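Local coordinates for methionine gamma-lyase (Trichomonas vaginalis, PDB 1PFF), which belongs to the Cys/Met metabolism family of pyridoxal-phosphate-dependent enzymes and assembles as four copies of its chain, at residues A[50-53]-A[54-58]; A[21-24]-A[25-28]; A[292-295]-A[296-299]. All blocks are in the same frame, centred on the assembly; numbering follows the deposited sequence.

Each contact joins neighbours in sequence along a helix or at its start, a different helix each time, yet their chemistry follows their place in the fold. Contact 2 is buried, contact 1 partly buried, and contact 3 lies on the surface. Contacts 1 and 2 occupy helices 48-60 and 22-33, which pack against each other: Leu53 CD2 lies 3.2 Å from Met23 CE, and both contacts also meet the second subunit. Their side chains are largely apolar where the helices touch. Contact 3, with its nearest atoms about 7 Å from contact 1 and about 15 Å from contact 2, instead rests on charged groups, a water bridge and a short surface helix.

Contact 1: A[50-53]-A[54-58]; sequences THAL and FEHQL
Ala52 O and Leu53 O each serve two backbone amides one turn further on. Ala52 O accepts from His56 N at 3.0 Å and, weakly, from Gln57 N; Leu53 O accepts from Leu58 N at 2.9 Å, a nearly straight bond of 164°, and weakly from the same Gln57 N. The backbone N-H of Gln57 is thus divided between two carbonyls, and the strong bond from Leu58 spans five residues instead of four, which marks a wider pi-type turn. Before it the spacing is alpha-helical, with Phe54 N bound to Thr50 O at 3.1 Å.

The buried flank is organised round the Phe54 ring. Thr50 and Phe54 run side by side in the same direction, and Thr50 CG2 sits over a face of the ring, 4.2 Å from its centroid, in a CH-pi contact. With chi1 at -57°, CG2 is placed opposite the backbone N and OG1 beside it. Leu53 CD2 meets Phe54 CE1 at 3.7 Å, the two side chains slanting across one another, and Leu53 CD1 approaches Gln57 CB at 4.1 Å from roughly a right angle. On the more exposed flank Glu55 OE1 lies at the His51 ring edge, near its plane, 2.8 Å from His51 NE2, with ring and carboxylate turned 68° apart.

Phe54 continues inward to an edge-to-face contact with Tyr88, and Gln57 NE2 is hydrogen-bonded to Gln171 of the second subunit. The arrangement is that of the helix in a beta-alpha-beta unit, here strand 39-43, helix 48-60 and strand 64-68, widened locally by a pi turn.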
ATOM      1  N   THR A  50       3.734 -24.981  15.579  1.00 33.20           N
ATOM      2  CA  THR A  50       4.976 -25.709  15.326  1.00 31.93           C
ATOM      3  C   THR A  50       4.841 -27.165  15.770  1.00 30.85           C
ATOM      4  O   THR A  50       5.295 -28.068  15.075  1.00 30.40           O
ATOM      5  CB  THR A  50       6.158 -25.035  16.045  1.00 32.00           C
ATOM      6  OG1 THR A  50       6.251 -23.670  15.626  1.00 32.27           O
ATOM      7  CG2 THR A  50       7.487 -25.633  15.590  1.00 32.46           C
ATOM      8  N   HIS A  51       4.202 -27.376  16.921  1.00 29.65           N
ATOM      9  CA  HIS A  51       4.012 -28.714  17.458  1.00 28.49           C
ATOM     10  C   HIS A  51       3.158 -29.560  16.512  1.00 27.21           C
ATOM     11  O   HIS A  51       3.480 -30.716  16.259  1.00 26.90           O
ATOM     12  CB  HIS A  51       3.394 -28.671  18.855  1.00 28.90           C
ATOM     13  CG  HIS A  51       3.362 -30.005  19.534  1.00 31.06           C
ATOM     14  ND1 HIS A  51       4.441 -30.515  20.227  1.00 33.44           N
ATOM     15  CD2 HIS A  51       2.388 -30.943  19.608  1.00 32.49           C
ATOM     16  CE1 HIS A  51       4.129 -31.708  20.706  1.00 33.64           C
ATOM     17  NE2 HIS A  51       2.889 -31.991  20.344  1.00 33.85           N
ATOM     18  N   ALA A  52       2.090 -28.966  15.983  1.00 25.38           N
ATOM     19  CA  ALA A  52       1.214 -29.645  15.028  1.00 23.82           C
ATOM     20  C   ALA A  52       1.949 -30.036  13.739  1.00 22.37           C
ATOM     21  O   ALA A  52       1.768 -31.148  13.226  1.00 22.29           O
ATOM     22  CB  ALA A  52       0.001 -28.787  14.713  1.00 23.81           C
ATOM     23  N   LEU A  53       2.785 -29.134  13.221  1.00 20.61           N
ATOM     24  CA  LEU A  53       3.570 -29.446  12.027  1.00 18.90           C
ATOM     25  C   LEU A  53       4.444 -30.675  12.272  1.00 18.40           C
ATOM     26  O   LEU A  53       4.500 -31.588  11.438  1.00 17.67           O
ATOM     27  CB  LEU A  53       4.436 -28.254  11.610  1.00 18.64           C
ATOM     28  CG  LEU A  53       5.573 -28.549  10.618  1.00 17.71           C
ATOM     29  CD1 LEU A  53       5.025 -28.888   9.218  1.00 16.80           C
ATOM     30  CD2 LEU A  53       6.544 -27.401  10.544  1.00 15.79           C
ATOM     31  N   PHE A  54       5.123 -30.686  13.419  1.00 17.82           N
ATOM     32  CA  PHE A  54       6.035 -31.778  13.756  1.00 17.89           C
ATOM     33  C   PHE A  54       5.279 -33.044  14.134  1.00 18.15           C
ATOM     34  O   PHE A  54       5.581 -34.111  13.614  1.00 17.92           O
ATOM     35  CB  PHE A  54       6.970 -31.383  14.905  1.00 17.83           C
ATOM     36  CG  PHE A  54       7.966 -30.304  14.553  1.00 17.42           C
ATOM     37  CD1 PHE A  54       8.058 -29.794  13.260  1.00 16.88           C
ATOM     38  CD2 PHE A  54       8.817 -29.802  15.527  1.00 18.27           C
ATOM     39  CE1 PHE A  54       8.978 -28.797  12.941  1.00 16.96           C
ATOM     40  CE2 PHE A  54       9.754 -28.807  15.215  1.00 18.06           C
ATOM     41  CZ  PHE A  54       9.828 -28.304  13.922  1.00 16.82           C
ATOM     42  N   GLU A  55       4.297 -32.914  15.032  1.00 18.56           N
ATOM     43  CA  GLU A  55       3.614 -34.081  15.608  1.00 19.14           C
ATOM     44  C   GLU A  55       2.742 -34.809  14.597  1.00 19.07           C
ATOM     45  O   GLU A  55       2.733 -36.032  14.560  1.00 18.79           O
ATOM     46  CB  GLU A  55       2.767 -33.701  16.829  1.00 19.54           C
ATOM     47  CG  GLU A  55       2.304 -34.900  17.658  1.00 22.63           C
ATOM     48  CD  GLU A  55       1.248 -34.552  18.697  1.00 26.66           C
ATOM     49  OE1 GLU A  55       0.951 -33.355  18.891  1.00 27.75           O
ATOM     50  OE2 GLU A  55       0.697 -35.485  19.326  1.00 28.93           O
ATOM     51  N   HIS A  56       2.009 -34.058  13.782  1.00 19.05           N
ATOM     52  CA  HIS A  56       1.036 -34.670  12.883  1.00 19.01           C
ATOM     53  C   HIS A  56       1.535 -34.730  11.438  1.00 18.01           C
ATOM     54  O   HIS A  56       1.471 -35.788  10.814  1.00 18.45           O
ATOM     55  CB  HIS A  56      -0.320 -33.954  12.960  1.00 19.87           C
ATOM     56  CG  HIS A  56      -0.872 -33.831  14.350  1.00 22.70           C
ATOM     57  ND1 HIS A  56      -1.242 -34.923  15.110  1.00 25.66           N
ATOM     58  CD2 HIS A  56      -1.131 -32.739  15.112  1.00 25.44           C
ATOM     59  CE1 HIS A  56      -1.693 -34.510  16.282  1.00 26.95           C
ATOM     60  NE2 HIS A  56      -1.637 -33.189  16.309  1.00 27.00           N
ATOM     61  N   GLN A  57       2.039 -33.610  10.916  1.00 16.25           N
ATOM     62  CA  GLN A  57       2.343 -33.495   9.487  1.00 15.30           C
ATOM     63  C   GLN A  57       3.627 -34.207   9.030  1.00 14.65           C
ATOM     64  O   GLN A  57       3.599 -35.005   8.082  1.00 14.10           O
ATOM     65  CB  GLN A  57       2.324 -32.030   9.041  1.00 15.31           C
ATOM     66  CG  GLN A  57       1.049 -31.275   9.449  1.00 16.10           C
ATOM     67  CD  GLN A  57      -0.233 -31.874   8.859  1.00 18.10           C
ATOM     68  OE1 GLN A  57      -0.189 -32.645   7.899  1.00 17.64           O
ATOM     69  NE2 GLN A  57      -1.377 -31.500   9.429  1.00 20.13           N
ATOM     70  N   LEU A  58       4.742 -33.929   9.691  1.00 13.76           N
ATOM     71  CA  LEU A  58       5.985 -34.617   9.372  1.00 14.23           C
ATOM     72  C   LEU A  58       5.808 -36.139   9.502  1.00 13.85           C
ATOM     73  O   LEU A  58       6.193 -36.899   8.608  1.00 13.95           O
ATOM     74  CB  LEU A  58       7.143 -34.104  10.238  1.00 13.67           C
ATOM     75  CG  LEU A  58       7.621 -32.661  10.013  1.00 14.29           C
ATOM     76  CD1 LEU A  58       8.840 -32.374  10.878  1.00 14.94           C
ATOM     77  CD2 LEU A  58       7.936 -32.374   8.549  1.00 13.16           C
TER

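Contact 2: A[21-24]-A[25-28]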
ATOM      1  N   SER A  21       4.960 -15.925   6.555  1.00 11.48           N
ATOM      2  CA  SER A  21       4.677 -16.031   7.981  1.00 11.32           C
ATOM      3  C   SER A  21       5.804 -16.741   8.692  1.00 11.33           C
ATOM      4  O   SER A  21       6.666 -17.349   8.050  1.00 10.72           O
ATOM      5  CB  SER A  21       3.373 -16.805   8.225  1.00 11.46           C
ATOM      6  OG  SER A  21       3.559 -18.191   7.974  1.00 10.69           O
ATOM      7  N   GLY A  22       5.775 -16.682  10.021  1.00 11.62           N
ATOM      8  CA  GLY A  22       6.718 -17.430  10.848  1.00 12.28           C
ATOM      9  C   GLY A  22       6.614 -18.928  10.597  1.00 12.68           C
ATOM     10  O   GLY A  22       7.628 -19.605  10.486  1.00 12.70           O
ATOM     11  N   MET A  23       5.392 -19.442  10.480  1.00 13.09           N
ATOM     12  CA  MET A  23       5.191 -20.851  10.122  1.00 13.64           C
ATOM     13  C   MET A  23       5.779 -21.169   8.735  1.00 12.85           C
ATOM     14  O   MET A  23       6.391 -22.220   8.534  1.00 11.24           O
ATOM     15  CB  MET A  23       3.699 -21.220  10.190  1.00 14.72           C
ATOM     16  CG  MET A  23       3.405 -22.704   9.955  1.00 19.68           C
ATOM     17  SD  MET A  23       3.988 -23.788  11.303  1.00 29.45           S
ATOM     18  CE  MET A  23       5.469 -24.378  10.632  1.00 28.90           C
ATOM     19  N   GLY A  24       5.609 -20.243   7.795  1.00 11.81           N
ATOM     20  CA  GLY A  24       6.214 -20.366   6.477  1.00 11.72           C
ATOM     21  C   GLY A  24       7.732 -20.474   6.533  1.00 11.96           C
ATOM     22  O   GLY A  24       8.321 -21.255   5.785  1.00 11.64           O
ATOM     23  N   ALA A  25       8.358 -19.716   7.437  1.00 11.65           N
ATOM     24  CA  ALA A  25       9.816 -19.766   7.641  1.00 12.34           C
ATOM     25  C   ALA A  25      10.249 -21.126   8.189  1.00 12.63           C
ATOM     26  O   ALA A  25      11.199 -21.736   7.672  1.00 12.71           O
ATOM     27  CB  ALA A  25      10.268 -18.646   8.585  1.00 11.63           C
ATOM     28  N   ILE A  26       9.547 -21.593   9.221  1.00 12.98           N
ATOM     29  CA  ILE A  26       9.816 -22.925   9.810  1.00 13.83           C
ATOM     30  C   ILE A  26       9.595 -24.012   8.765  1.00 13.32           C
ATOM     31  O   ILE A  26      10.440 -24.881   8.566  1.00 13.02           O
ATOM     32  CB  ILE A  26       8.913 -23.194  11.053  1.00 13.90           C
ATOM     33  CG1 ILE A  26       9.238 -22.200  12.184  1.00 15.82           C
ATOM     34  CG2 ILE A  26       9.072 -24.651  11.515  1.00 14.77           C
ATOM     35  CD1 ILE A  26       8.164 -22.099  13.271  1.00 16.99           C
ATOM     36  N   ALA A  27       8.443 -23.960   8.105  1.00 13.41           N
ATOM     37  CA  ALA A  27       8.071 -24.974   7.113  1.00 13.25           C
ATOM     38  C   ALA A  27       9.048 -25.048   5.946  1.00 13.49           C
ATOM     39  O   ALA A  27       9.473 -26.145   5.570  1.00 13.15           O
ATOM     40  CB  ALA A  27       6.646 -24.732   6.603  1.00 13.21           C
ATOM     41  N   ALA A  28       9.411 -23.891   5.380  1.00 13.48           N
ATOM     42  CA  ALA A  28      10.321 -23.852   4.230  1.00 14.47           C
ATOM     43  C   ALA A  28      11.719 -24.314   4.605  1.00 15.51           C
ATOM     44  O   ALA A  28      12.474 -24.748   3.743  1.00 16.30           O
ATOM     45  CB  ALA A  28      10.389 -22.457   3.602  1.00 14.30           C
TER
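A serine-capped helix start, where helix 22-33 follows strand 15-19, brings 21-24 and 25-28 together. Ser21 occupies the N-cap: Ser21 OG accepts from Gly24 N at 2.9 Å with an angle of 160°, standing in for the carbonyl that a preceding helical turn would supply. The same hydroxyl is hydrogen-bonded to the carbonyl O of Gly178 in the second subunit, so the cap is also part of the subunit interface. From here regular helical bonds take over, beginning with Ala25 N to Ser21 O at 3.0 Å and including a short one from Ala27 N to Met23 O at 2.7 Å.

Met23 provides the main side-chain contact. Its chain leaves with CG anti to the backbone N (chi1 -175°), then folds back at chi2 and chi3, which swings the terminal methyl along the helix to the next turn. There Met23 CE lies 3.7 Å from Ile26 CB and equally near its CG2 branch, the two side chains meeting at about a right angle, and it reaches Ala27 CB at 4.2 Å. The other branch of Ile26 turns back toward the preceding turn, with CG1 3.5 Å from Gly22 O.

Ala28 faces helix 162-177, whereas Met23 and Ile26 face helix 48-60. The arrangement is a serine N-cap at the start of the helix that follows strand 15-19.

Contact 3: A[292-295]-A[296-299]; sequences VPKE and EREA
Lys294 and Glu298, one turn apart, slant across each other and meet at their charged ends. The lysine chain stays extended until chi4 (-82°), where it bends and brings NZ to 2.6 Å from Glu298 OE2 in a salt bridge that uses the syn lone pair of that oxygen. A water completes the link: it accepts from Lys294 NZ at 2.7 Å and donates to Glu298 OE1, so both carboxylate oxygens are connected to the ammonium group.

Arg297 approaches Lys294 differently, with a flat face. Its guanidinium group lies over the lysine backbone, Lys294 CA standing 3.7 Å above the plane and over its centre, so that the aliphatic root of the lysine covers this face while its ammonium group extends away. Arg297 CG packs 3.8 Å from Val292 CB. Pro293 and Glu296 run alongside each other in the same direction, with Pro293 CB 3.8 Å from Glu296 CG.

Pro293, at the N-cap position, gives its carbonyl O to Arg297 N at 3.1 Å and, more weakly, to Glu296 N. Helix 294-299 is a short surface segment between helix 284-287 and strand 306-310 in the chain, and Arg297 ties it to both flanking connections: a salt bridge to Asp304 ahead of the strand and a weak hydrogen bond to the carbonyl of His289 after the preceding helix.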
ATOM      1  N   VAL A 292      -8.112 -27.493  23.518  1.00 32.65           N
ATOM      2  CA  VAL A 292      -7.226 -28.612  23.820  1.00 32.47           C
ATOM      3  C   VAL A 292      -7.643 -29.235  25.153  1.00 32.44           C
ATOM      4  O   VAL A 292      -7.818 -28.509  26.136  1.00 32.67           O
ATOM      5  CB  VAL A 292      -5.732 -28.169  23.880  1.00 32.36           C
ATOM      6  CG1 VAL A 292      -4.802 -29.374  23.970  1.00 32.31           C
ATOM      7  CG2 VAL A 292      -5.367 -27.308  22.675  1.00 32.33           C
ATOM      8  N   PRO A 293      -7.811 -30.563  25.190  1.00 32.24           N
ATOM      9  CA  PRO A 293      -8.169 -31.258  26.434  1.00 31.99           C
ATOM     10  C   PRO A 293      -7.234 -30.855  27.576  1.00 31.50           C
ATOM     11  O   PRO A 293      -6.015 -30.827  27.380  1.00 31.21           O
ATOM     12  CB  PRO A 293      -7.978 -32.739  26.082  1.00 32.02           C
ATOM     13  CG  PRO A 293      -8.201 -32.807  24.608  1.00 32.40           C
ATOM     14  CD  PRO A 293      -7.677 -31.501  24.056  1.00 32.28           C
ATOM     15  N   LYS A 294      -7.809 -30.549  28.739  1.00 31.20           N
ATOM     16  CA  LYS A 294      -7.065 -30.029  29.895  1.00 30.73           C
ATOM     17  C   LYS A 294      -5.777 -30.803  30.203  1.00 30.55           C
ATOM     18  O   LYS A 294      -4.706 -30.206  30.338  1.00 30.17           O
ATOM     19  CB  LYS A 294      -7.969 -29.980  31.140  1.00 30.63           C
ATOM     20  CG  LYS A 294      -7.377 -29.219  32.325  1.00 29.97           C
ATOM     21  CD  LYS A 294      -8.382 -29.089  33.469  1.00 29.22           C
ATOM     22  CE  LYS A 294      -7.723 -28.562  34.742  1.00 28.08           C
ATOM     23  NZ  LYS A 294      -7.039 -29.641  35.525  1.00 26.82           N
ATOM     24  N   GLU A 295      -5.895 -32.124  30.302  1.00 30.38           N
ATOM     25  CA  GLU A 295      -4.771 -32.994  30.650  1.00 30.47           C
ATOM     26  C   GLU A 295      -3.641 -32.931  29.623  1.00 30.15           C
ATOM     27  O   GLU A 295      -2.467 -33.114  29.969  1.00 29.87           O
ATOM     28  CB  GLU A 295      -5.240 -34.441  30.826  1.00 30.73           C
ATOM     29  CG  GLU A 295      -6.386 -34.613  31.809  1.00 32.51           C
ATOM     30  CD  GLU A 295      -6.665 -36.070  32.127  1.00 34.41           C
ATOM     31  OE1 GLU A 295      -6.802 -36.877  31.182  1.00 34.76           O
ATOM     32  OE2 GLU A 295      -6.744 -36.409  33.325  1.00 36.09           O
ATOM     33  N   GLU A 296      -4.006 -32.665  28.370  1.00 29.76           N
ATOM     34  CA  GLU A 296      -3.037 -32.523  27.286  1.00 29.51           C
ATOM     35  C   GLU A 296      -2.292 -31.192  27.360  1.00 28.76           C
ATOM     36  O   GLU A 296      -1.098 -31.132  27.072  1.00 28.79           O
ATOM     37  CB  GLU A 296      -3.725 -32.660  25.931  1.00 29.75           C
ATOM     38  CG  GLU A 296      -4.377 -34.016  25.712  1.00 31.17           C
ATOM     39  CD  GLU A 296      -4.291 -34.478  24.274  1.00 32.63           C
ATOM     40  OE1 GLU A 296      -4.034 -33.634  23.384  1.00 33.15           O
ATOM     41  OE2 GLU A 296      -4.480 -35.688  24.037  1.00 33.59           O
ATOM     42  N   ARG A 297      -3.003 -30.131  27.733  1.00 28.04           N
ATOM     43  CA  ARG A 297      -2.373 -28.835  27.990  1.00 27.41           C
ATOM     44  C   ARG A 297      -1.330 -28.992  29.095  1.00 27.20           C
ATOM     45  O   ARG A 297      -0.205 -28.500  28.977  1.00 27.51           O
ATOM     46  CB  ARG A 297      -3.415 -27.792  28.416  1.00 27.26           C
ATOM     47  CG  ARG A 297      -4.460 -27.447  27.362  1.00 26.55           C
ATOM     48  CD  ARG A 297      -5.288 -26.212  27.680  1.00 24.75           C
ATOM     49  NE  ARG A 297      -5.926 -26.265  29.000  1.00 24.90           N
ATOM     50  CZ  ARG A 297      -7.241 -26.306  29.203  1.00 24.76           C
ATOM     51  NH1 ARG A 297      -8.085 -26.325  28.174  1.00 25.20           N
ATOM     52  NH2 ARG A 297      -7.720 -26.334  30.439  1.00 23.62           N
ATOM     53  N   GLU A 298      -1.721 -29.699  30.154  1.00 26.73           N
ATOM     54  CA  GLU A 298      -0.910 -29.888  31.355  1.00 26.52           C
ATOM     55  C   GLU A 298       0.312 -30.783  31.137  1.00 26.77           C
ATOM     56  O   GLU A 298       1.400 -30.501  31.653  1.00 26.46           O
ATOM     57  CB  GLU A 298      -1.787 -30.435  32.489  1.00 26.54           C
ATOM     58  CG  GLU A 298      -2.831 -29.434  32.962  1.00 25.49           C
ATOM     59  CD  GLU A 298      -3.963 -30.049  33.761  1.00 25.84           C
ATOM     60  OE1 GLU A 298      -4.152 -31.289  33.723  1.00 26.31           O
ATOM     61  OE2 GLU A 298      -4.672 -29.278  34.442  1.00 24.97           O
ATOM     62  N   ALA A 299       0.132 -31.860  30.374  1.00 26.91           N
ATOM     63  CA  ALA A 299       1.245 -32.728  30.003  1.00 27.07           C
ATOM     64  C   ALA A 299       2.315 -31.930  29.245  1.00 27.14           C
ATOM     65  O   ALA A 299       3.515 -32.181  29.405  1.00 27.66           O
ATOM     66  CB  ALA A 299       0.752 -33.913  29.176  1.00 27.17           C
TER
HETATM   67  O   HOH W   1      -6.409 -32.224  34.877  1.00 33.41           O